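Local coordinates for GRAS family transcription factor containing protein, expressed (Oryza sativa Japonica Group, PDB 5HYZ) that probably acts as a transcription factor in plant development and abiotic stress resistance, forms a homodimer and binds DNA, its GRAS domain taking part in DNA binding, at the interface of chains A and B. Coordinates in Å, arbitrary orientation; residue numbers count along the deposited sequence, not the author numbering. Chains: chain A/B, GRAS family transcription factor containing protein, expressed.

The interface of chains A and B. Residues chain A 121-122, 166-167; chain B 338, 340-342.
A tryptophan from one GRAS domain is covered on one face by an arginine of its dimer partner and flanked, on the opposite side and at the pyrrole rim, by an isoleucine. B:Trp341 lies in the loop just past helix 332-339, and its CG stands anti to the backbone N (chi1 -165°), which sends the indole across the boundary towards chain A. A:Arg166, on helix 157-174, comes the opposite way with its chain extended from CG to NE, so the two side chains overlap tip to tip. The guanidinium lies flat on one indole face, the planes 7° apart, with CZ of A:Arg166 3.7 Å from CD2 of B:Trp341 at the ring fusion. NE sits over the six-membered ring, and NH1 of A:Arg166 lies 3.6 Å from the centroid of the five-membered ring of B:Trp341, a cation-pi stack in which a delocalised charge meets a broad electron-rich surface. The aliphatic part continues the cover, CG of A:Arg166 lying 3.8 Å from CH2 of B:Trp341.

The same guanidinium also grips the tryptophan backbone. NH2 of A:Arg166 donates to the carbonyl O of B:Trp341 at 2.7 Å, along a lone pair in the carbonyl plane, while NH1 adds a weak bond. Because the acceptor lies at the guanidinium edge, hydrogen bonding and face stacking together fix the group's rotation.

On the opposite side A:Ile122, the first residue of helix 122-132, runs antiparallel along the CD1 rim of the pyrrole ring. CB of A:Ile122 packs 3.5 Å from CD1 of B:Trp341. The CG1 arm, anti to the backbone N (chi1 -164°), carries CD1 of A:Ile122 to 3.4 Å from ND2 of B:Asn342, packing rather than hydrogen bonding; the branched, apolar side chain thus offers carbon to both indole rim and amide. CD2 of A:Leu167, 3.9 Å from CH2 of B:Trp341, is a minor apolar touch.

Repeated with the chains exchanged, this tryptophan contact helps hold together the two-fold homodimer of SCARECROW-LIKE protein 7.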
ATOM      1  N   GLY A 121       0.631  11.409 -10.216  1.00 19.84           N
ATOM      2  CA  GLY A 121       1.274  12.297  -9.254  1.00 21.48           C
ATOM      3  C   GLY A 121       1.730  11.689  -7.936  1.00 15.18           C
ATOM      4  O   GLY A 121       2.168  12.408  -7.057  1.00 12.62           O
ATOM      5  N   ILE A 122       1.638  10.378  -7.790  1.00 12.79           N
ATOM      6  CA  ILE A 122       1.676   9.861  -6.389  1.00 11.25           C
ATOM      7  C   ILE A 122       3.022  10.082  -5.698  1.00 11.05           C
ATOM      8  O   ILE A 122       3.052  10.357  -4.488  1.00 12.62           O
ATOM      9  CB  ILE A 122       1.256   8.373  -6.356  1.00 17.00           C
ATOM     10  CG1 ILE A 122       0.927   7.994  -4.880  1.00 20.69           C
ATOM     11  CG2 ILE A 122       2.330   7.527  -6.947  1.00 18.41           C
ATOM     12  CD1 ILE A 122       0.289   6.603  -4.684  1.00 27.54           C
ATOM     13  N   ARG A 166      -5.000  17.334  -9.447  1.00 10.19           N
ATOM     14  CA  ARG A 166      -4.999  16.515  -8.246  1.00 11.24           C
ATOM     15  C   ARG A 166      -3.927  16.945  -7.240  1.00 12.12           C
ATOM     16  O   ARG A 166      -4.186  17.006  -6.029  1.00 13.35           O
ATOM     17  CB  ARG A 166      -4.829  15.058  -8.674  1.00 13.98           C
ATOM     18  CG  ARG A 166      -5.634  14.127  -7.894  1.00 27.15           C
ATOM     19  CD  ARG A 166      -5.502  12.669  -8.372  1.00 26.76           C
ATOM     20  NE  ARG A 166      -5.960  11.838  -7.263  1.00 33.04           N
ATOM     21  CZ  ARG A 166      -5.837  10.520  -7.211  1.00 25.11           C
ATOM     22  NH1 ARG A 166      -5.248   9.884  -8.204  1.00 29.05           N
ATOM     23  NH2 ARG A 166      -6.290   9.868  -6.163  1.00 30.58           N
ATOM     24  N   LEU A 167      -2.715  17.249  -7.723  1.00 10.61           N
ATOM     25  CA  LEU A 167      -1.671  17.705  -6.821  1.00 10.27           C
ATOM     26  C   LEU A 167      -1.955  19.075  -6.216  1.00 10.90           C
ATOM     27  O   LEU A 167      -1.669  19.342  -5.051  1.00 10.81           O
ATOM     28  CB  LEU A 167      -0.294  17.793  -7.506  1.00  9.11           C
ATOM     29  CG  LEU A 167       0.274  16.412  -7.873  1.00 10.26           C
ATOM     30  CD1 LEU A 167       1.530  16.630  -8.770  1.00 10.73           C
ATOM     31  CD2 LEU A 167       0.711  15.699  -6.546  1.00 10.12           C
TER
ATOM     32  N   LEU B 338      -3.827  10.658   0.689  1.00 16.89           N
ATOM     33  CA  LEU B 338      -2.659  10.056   0.104  1.00 15.14           C
ATOM     34  C   LEU B 338      -2.841   8.550   0.062  1.00 19.79           C
ATOM     35  O   LEU B 338      -2.521   7.874  -0.918  1.00 18.05           O
ATOM     36  CB  LEU B 338      -1.411  10.436   0.911  1.00 16.23           C
ATOM     37  CG  LEU B 338      -0.119   9.760   0.500  1.00 17.27           C
ATOM     38  CD1 LEU B 338       0.179   9.944  -1.005  1.00 21.32           C
ATOM     39  CD2 LEU B 338       1.098  10.200   1.340  1.00 18.80           C
ATOM     40  N   LEU B 340      -5.443   6.938  -0.265  1.00 18.19           N
ATOM     41  CA  LEU B 340      -6.470   6.539  -1.215  1.00 22.26           C
ATOM     42  C   LEU B 340      -6.070   6.848  -2.668  1.00 25.75           C
ATOM     43  O   LEU B 340      -6.836   6.586  -3.606  1.00 23.74           O
ATOM     44  CB  LEU B 340      -7.798   7.259  -0.885  1.00 23.08           C
ATOM     45  CG  LEU B 340      -8.487   6.864   0.443  1.00 23.00           C
ATOM     46  CD1 LEU B 340      -9.723   7.725   0.694  1.00 21.65           C
ATOM     47  CD2 LEU B 340      -8.839   5.356   0.437  1.00 22.21           C
ATOM     48  N   TRP B 341      -4.885   7.427  -2.846  1.00 19.56           N
ATOM     49  CA  TRP B 341      -4.517   7.995  -4.149  1.00 19.68           C
ATOM     50  C   TRP B 341      -4.653   7.015  -5.291  1.00 28.80           C
ATOM     51  O   TRP B 341      -5.146   7.379  -6.364  1.00 30.64           O
ATOM     52  CB  TRP B 341      -3.078   8.517  -4.117  1.00 20.10           C
ATOM     53  CG  TRP B 341      -2.696   9.429  -5.250  1.00 23.25           C
ATOM     54  CD1 TRP B 341      -2.190   9.059  -6.458  1.00 21.16           C
ATOM     55  CD2 TRP B 341      -2.712  10.884  -5.241  1.00 18.39           C
ATOM     56  NE1 TRP B 341      -1.918  10.190  -7.216  1.00 22.04           N
ATOM     57  CE2 TRP B 341      -2.196  11.313  -6.482  1.00 20.63           C
ATOM     58  CE3 TRP B 341      -3.108  11.837  -4.310  1.00 17.52           C
ATOM     59  CZ2 TRP B 341      -2.073  12.663  -6.822  1.00 18.90           C
ATOM     60  CZ3 TRP B 341      -2.981  13.184  -4.651  1.00 21.59           C
ATOM     61  CH2 TRP B 341      -2.491  13.576  -5.882  1.00 18.10           C
ATOM     62  N   ASN B 342      -4.220   5.778  -5.090  1.00 27.37           N
ATOM     63  CA  ASN B 342      -4.279   4.819  -6.205  1.00 34.60           C
ATOM     64  C   ASN B 342      -5.597   4.060  -6.428  1.00 36.78           C
ATOM     65  O   ASN B 342      -5.717   3.275  -7.386  1.00 40.75           O
ATOM     66  CB  ASN B 342      -3.157   3.786  -6.052  1.00 37.69           C
ATOM     67  CG  ASN B 342      -1.854   4.280  -6.632  1.00 45.17           C
ATOM     68  OD1 ASN B 342      -1.844   5.186  -7.491  1.00 39.03           O
ATOM     69  ND2 ASN B 342      -0.737   3.708  -6.163  1.00 40.95           N
TER